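PDB 5VEO: ectonucleotide pyrophosphatase/phosphodiesterase family member 5 from Mus musculus, which probably cleaves phosphodiester bonds of selected nucleotides as a zinc-dependent ectoenzyme, captured here in an inactive form with AMP. Local coordinates for residues T56-Y59 with P60-T64; A353-S356 with T357-Y360. The protein carries 1 engineered substitution. All blocks are in the same frame, centred on the assembly; numbering follows the deposited sequence.

Overall arrangement
Two places where the chain enters a helix illustrate how its first bonds are ordered in different settings, one at the AMP and zinc site and the other at the edge of a sheet. Contact 1, near the middle of the chain, opens helix 58-67; buried carbonyls of 56-59 are gripped by residues of 60-64 while a backbone N-H donates to the phosphate of AMP. Contact 2 leads from the outermost strand 349-355 of the mixed sheet into helix 359-366; it is also largely buried, but carries a glycan and uses a carboxylate and waters. Their centres lie about 13 Å apart, and they meet directly: CG2 of T64 packs against CG2 of T357 at 3.8 Å.

Contact 1 (T56-Y59 with P60-T64); sequences TKAY and PNHYT. Engineered in segment 56-59: A58 (natural residue Thr). With AMP (adenosine monophosphate), chain Q.
The carbonyl oxygen of A58 is gripped twice by one residue: H62 ND1 donates to A58 O at 2.8 Å, and H62 N reaches the same oxygen at 2.9 Å. The ring arrives edge-on, with the oxygen only 9° out of its plane, because CG stands beside the backbone N, anti to the carbonyl carbon (chi1 -74°). On the far side of the imidazole, NE2 bonds to S20 OG, so both ring nitrogens are engaged and its rotation is fixed. One residue earlier the principle is repeated: K57 O accepts from N61 N and from N61 ND2, each at 3.2 Å, while V53 N holds OD1 of the same amide. K57 occupies the N-cap, and these paired bonds tie the first turn together. At its start, A58 N donates to AMP O1P at 2.9 Å, a place where the helix end would probably favour negative charge. A58 is an engineered replacement of threonine; its CB lies 3.3 Å from AMP O3P, and its side chain is about 4 Å from a zinc ion. At the adenine, Y59 OH comes within 2.8 Å of AMP N7, which lies near the plane of the tyrosine ring at its edge. In the alkaline phosphatase superfamily the nucleophile, probably the natural threonine here, sits at such a helix N-terminus beside the zinc site.

Contact 2 (A353-S356 with T357-Y360); sequences AMNS and TDLY. With NAG (2-acetamido-2-deoxy-beta-D-glucopyranose), chain G; EDO (1,2-ethanediol), chain K.
Matching first torsions bring N355 and D358 together: in each, CG stands beside its own backbone N and anti to the carbonyl carbon (chi1 -65° and -61°). The aspartate thereby folds back along the chain, and D358 OD2 accepts from N355 N at 3.2 Å, with the N-H coming from above the carboxylate plane, 46° out of it. In the reverse direction D358 N donates to N355 O at 2.9 Å, closing a beta turn of type I geometry with S356 and T357 at its centre. Without its carboxylate, an alanine in place of the aspartate would probably leave N355 N lacking this acceptor and S377 N lacking the partner it has in OD1. The turn joins edge strand 349-355 to helix 359-366, and N355, S356 and T357 make up an N-glycosylation sequon. The glycan is attached accordingly, N355 ND2 being joined to NAG C1 by a covalent bond of 1.5 Å. N355 ND2 also donates to a water at 2.8 Å, which sits beside D358 OD1. T357 OG1, two residues along, rests 3.4 Å from N355 CB. Deeper in, the M354 side chain runs out to place CE 4.3 Å from D358 CB, with V381 of helix 378-381 also touching both residues. Further round the turn, S356 O takes L359 N at 3.2 Å and accepts a hydrogen bond from a second water, which accepts one from Y360 N.

Contact 1 (T56-Y59 with P60-T64)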
loop_
_atom_site.group_PDB
_atom_site.type_symbol
_atom_site.label_atom_id
_atom_site.label_comp_id
_atom_site.label_asym_id
_atom_site.label_seq_id
_atom_site.Cartn_x
_atom_site.Cartn_y
_atom_site.Cartn_z
ATOM N N THR A 56 -3.802 -0.772 6.912
ATOM C CA THR A 56 -2.439 -0.618 6.416
ATOM C C THR A 56 -1.978 -1.894 5.702
ATOM O O THR A 56 -1.002 -2.568 6.092
ATOM C CB THR A 56 -1.502 -0.206 7.558
ATOM O OG1 THR A 56 -1.599 -1.121 8.662
ATOM C CG2 THR A 56 -1.802 1.210 8.045
ATOM N N LYS A 57 -2.705 -2.201 4.614
ATOM C CA LYS A 57 -2.446 -3.319 3.707
ATOM C C LYS A 57 -2.178 -2.804 2.293
ATOM O O LYS A 57 -2.384 -1.625 1.976
ATOM C CB LYS A 57 -3.627 -4.313 3.703
ATOM C CG LYS A 57 -3.986 -4.888 5.074
ATOM C CD LYS A 57 -3.409 -6.207 5.271
ATOM C CE LYS A 57 -3.889 -6.977 6.470
ATOM N NZ LYS A 57 -2.806 -8.002 6.734
ATOM N N ALA A 58 -1.748 -3.705 1.406
ATOM C CA ALA A 58 -1.289 -3.315 0.071
ATOM C C ALA A 58 -2.368 -2.642 -0.771
ATOM O O ALA A 58 -2.114 -1.605 -1.396
ATOM C CB ALA A 58 -0.751 -4.537 -0.670
ATOM N N TYR A 59 -3.544 -3.248 -0.888
ATOM C CA TYR A 59 -4.418 -2.753 -1.941
ATOM C C TYR A 59 -5.009 -1.395 -1.559
ATOM O O TYR A 59 -5.017 -0.483 -2.398
ATOM C CB TYR A 59 -5.468 -3.823 -2.319
ATOM C CG TYR A 59 -4.882 -4.609 -3.468
ATOM C CD1 TYR A 59 -3.687 -5.296 -3.323
ATOM C CD2 TYR A 59 -5.440 -4.542 -4.732
ATOM C CE1 TYR A 59 -3.085 -5.935 -4.405
ATOM C CE2 TYR A 59 -4.863 -5.185 -5.804
ATOM C CZ TYR A 59 -3.688 -5.885 -5.638
ATOM O OH TYR A 59 -3.114 -6.484 -6.737
ATOM N N PRO A 60 -5.448 -1.172 -0.315
ATOM C CA PRO A 60 -5.881 0.193 0.029
ATOM C C PRO A 60 -4.766 1.218 -0.131
ATOM O O PRO A 60 -5.003 2.327 -0.624
ATOM C CB PRO A 60 -6.335 0.057 1.489
ATOM C CG PRO A 60 -6.656 -1.346 1.663
ATOM C CD PRO A 60 -5.734 -2.119 0.774
ATOM N N ASN A 61 -3.537 0.877 0.271
ATOM C CA ASN A 61 -2.498 1.902 0.287
ATOM C C ASN A 61 -1.928 2.206 -1.086
ATOM O O ASN A 61 -1.656 3.372 -1.384
ATOM C CB ASN A 61 -1.425 1.523 1.294
ATOM C CG ASN A 61 -1.814 2.019 2.640
ATOM O OD1 ASN A 61 -1.577 3.183 2.958
ATOM N ND2 ASN A 61 -2.537 1.195 3.394
ATOM N N HIS A 62 -1.798 1.207 -1.961
ATOM C CA HIS A 62 -1.335 1.517 -3.305
ATOM C C HIS A 62 -2.394 2.310 -4.067
ATOM O O HIS A 62 -2.056 3.225 -4.825
ATOM C CB HIS A 62 -0.954 0.249 -4.069
ATOM C CG HIS A 62 0.340 -0.387 -3.635
ATOM N ND1 HIS A 62 0.394 -1.368 -2.677
ATOM C CD2 HIS A 62 1.621 -0.197 -4.051
ATOM C CE1 HIS A 62 1.648 -1.764 -2.517
ATOM N NE2 HIS A 62 2.414 -1.068 -3.339
ATOM N N TYR A 63 -3.684 2.018 -3.847
ATOM C CA TYR A 63 -4.687 2.799 -4.571
ATOM C C TYR A 63 -4.752 4.232 -4.041
ATOM O O TYR A 63 -4.978 5.170 -4.821
ATOM C CB TYR A 63 -6.052 2.122 -4.517
ATOM C CG TYR A 63 -6.955 2.409 -5.736
ATOM C CD1 TYR A 63 -6.438 2.423 -7.029
ATOM C CD2 TYR A 63 -8.323 2.601 -5.581
ATOM C CE1 TYR A 63 -7.254 2.643 -8.124
ATOM C CE2 TYR A 63 -9.151 2.826 -6.684
ATOM C CZ TYR A 63 -8.599 2.851 -7.949
ATOM O OH TYR A 63 -9.381 3.045 -9.081
ATOM N N THR A 64 -4.502 4.432 -2.742
ATOM C CA THR A 64 -4.371 5.791 -2.224
ATOM C C THR A 64 -3.241 6.545 -2.920
ATOM O O THR A 64 -3.375 7.734 -3.227
ATOM C CB THR A 64 -4.156 5.754 -0.707
ATOM O OG1 THR A 64 -5.396 5.411 -0.085
ATOM C CG2 THR A 64 -3.684 7.111 -0.161
HETATM P P AMP Q . 0.126 -7.111 1.541
HETATM O O1P AMP Q . -1.164 -6.483 1.976
HETATM O O2P AMP Q . 0.551 -8.245 2.481
HETATM O O3P AMP Q . 1.257 -6.101 1.366
HETATM O "O5'" AMP Q . -0.091 -7.772 0.099
HETATM C "C5'" AMP Q . 1.046 -7.958 -0.758
HETATM C "C4'" AMP Q . 0.974 -9.204 -1.595
HETATM O "O4'" AMP Q . 0.049 -8.983 -2.652
HETATM C "C3'" AMP Q . 2.297 -9.548 -2.282
HETATM O "O3'" AMP Q . 2.894 -10.672 -1.671
HETATM C "C2'" AMP Q . 1.918 -9.874 -3.730
HETATM O "O2'" AMP Q . 2.397 -11.101 -4.208
HETATM C "C1'" AMP Q . 0.403 -9.835 -3.712
HETATM N N9 AMP Q . -0.167 -9.310 -4.932
HETATM C C8 AMP Q . -0.038 -8.069 -5.434
HETATM N N7 AMP Q . -0.745 -7.966 -6.586
HETATM C C5 AMP Q . -1.328 -9.177 -6.787
HETATM C C6 AMP Q . -2.220 -9.779 -7.799
HETATM N N6 AMP Q . -2.634 -9.046 -8.848
HETATM N N1 AMP Q . -2.601 -11.059 -7.642
HETATM C C2 AMP Q . -2.207 -11.815 -6.602
HETATM N N3 AMP Q . -1.405 -11.346 -5.633
HETATM C C4 AMP Q . -0.942 -10.056 -5.701
#

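Contact 2 (A353-S356 with T357-Y360)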
loop_
_atom_site.group_PDB
_atom_site.type_symbol
_atom_site.label_atom_id
_atom_site.label_comp_id
_atom_site.label_asym_id
_atom_site.label_seq_id
_atom_site.Cartn_x
_atom_site.Cartn_y
_atom_site.Cartn_z
ATOM N N ALA A 353 7.599 14.915 8.137
ATOM C CA ALA A 353 6.350 14.169 7.994
ATOM C C ALA A 353 5.578 14.511 6.726
ATOM O O ALA A 353 5.668 15.619 6.195
ATOM C CB ALA A 353 5.423 14.419 9.191
ATOM N N MET A 354 4.773 13.545 6.288
ATOM C CA MET A 354 3.835 13.764 5.200
ATOM C C MET A 354 2.708 12.753 5.351
ATOM O O MET A 354 2.831 11.768 6.081
ATOM C CB MET A 354 4.529 13.636 3.845
ATOM C CG MET A 354 4.734 12.222 3.375
ATOM S SD MET A 354 5.571 12.069 1.748
ATOM C CE MET A 354 4.347 12.534 0.552
ATOM N N ASN A 355 1.598 13.018 4.675
ATOM C CA ASN A 355 0.533 12.040 4.519
ATOM C C ASN A 355 0.659 11.374 3.156
ATOM O O ASN A 355 0.931 12.046 2.156
ATOM C CB ASN A 355 -0.829 12.718 4.634
ATOM C CG ASN A 355 -1.078 13.300 6.017
ATOM O OD1 ASN A 355 -0.807 12.655 7.026
ATOM N ND2 ASN A 355 -1.598 14.516 6.057
ATOM N N SER A 356 0.438 10.061 3.102
ATOM C CA SER A 356 0.576 9.393 1.816
ATOM C C SER A 356 -0.499 9.829 0.830
ATOM O O SER A 356 -0.305 9.663 -0.375
ATOM C CB SER A 356 0.544 7.879 1.982
ATOM O OG SER A 356 -0.743 7.444 2.318
ATOM N N THR A 357 -1.617 10.378 1.319
ATOM C CA THR A 357 -2.621 10.993 0.459
ATOM C C THR A 357 -2.086 12.201 -0.294
ATOM O O THR A 357 -2.730 12.641 -1.255
ATOM C CB THR A 357 -3.822 11.448 1.296
ATOM O OG1 THR A 357 -3.333 12.160 2.434
ATOM C CG2 THR A 357 -4.671 10.280 1.733
ATOM N N ASP A 358 -0.956 12.768 0.129
ATOM C CA ASP A 358 -0.373 13.915 -0.557
ATOM C C ASP A 358 0.376 13.532 -1.836
ATOM O O ASP A 358 0.627 14.409 -2.678
ATOM C CB ASP A 358 0.596 14.659 0.367
ATOM C CG ASP A 358 -0.060 15.199 1.619
ATOM O OD1 ASP A 358 -1.246 15.584 1.574
ATOM O OD2 ASP A 358 0.647 15.253 2.666
ATOM N N LEU A 359 0.759 12.262 -2.003
ATOM C CA LEU A 359 1.606 11.915 -3.138
ATOM C C LEU A 359 0.892 12.197 -4.460
ATOM O O LEU A 359 1.499 12.706 -5.409
ATOM C CB LEU A 359 2.038 10.452 -3.071
ATOM C CG LEU A 359 2.906 10.030 -4.268
ATOM C CD1 LEU A 359 4.146 10.894 -4.392
ATOM C CD2 LEU A 359 3.293 8.549 -4.186
ATOM N N TYR A 360 -0.395 11.879 -4.530
ATOM C CA TYR A 360 -1.170 12.121 -5.743
ATOM C C TYR A 360 -1.095 13.585 -6.167
ATOM O O TYR A 360 -0.892 13.886 -7.351
ATOM C CB TYR A 360 -2.609 11.697 -5.493
ATOM C CG TYR A 360 -3.590 11.962 -6.625
ATOM C CD1 TYR A 360 -3.645 11.131 -7.734
ATOM C CD2 TYR A 360 -4.499 13.005 -6.545
ATOM C CE1 TYR A 360 -4.559 11.355 -8.756
ATOM C CE2 TYR A 360 -5.422 13.229 -7.547
ATOM C CZ TYR A 360 -5.439 12.416 -8.652
ATOM O OH TYR A 360 -6.363 12.662 -9.631
HETATM C C1 NAG G . -1.981 15.257 7.244
HETATM C C2 NAG G . -1.218 16.577 7.533
HETATM C C3 NAG G . -1.866 17.348 8.682
HETATM C C4 NAG G . -3.360 17.513 8.453
HETATM C C5 NAG G . -3.995 16.150 8.236
HETATM C C6 NAG G . -5.480 16.237 7.996
HETATM C C7 NAG G . 1.154 16.558 6.931
HETATM C C8 NAG G . 2.542 16.258 7.399
HETATM N N2 NAG G . 0.183 16.337 7.822
HETATM O O3 NAG G . -1.260 18.632 8.777
HETATM O O4 NAG G . -3.971 18.131 9.579
HETATM O O5 NAG G . -3.412 15.539 7.079
HETATM O O6 NAG G . -5.761 16.684 6.677
HETATM O O7 NAG G . 0.912 16.935 5.768
HETATM C C1 EDO K . -3.236 9.582 5.790
HETATM O O1 EDO K . -2.590 9.701 4.494
HETATM C C2 EDO K . -3.745 10.915 6.370
HETATM O O2 EDO K . -4.366 10.709 7.672
HETATM O O HOH W 1 -2.689 15.786 3.809
HETATM O O HOH W 2 -1.658 9.997 -2.723
#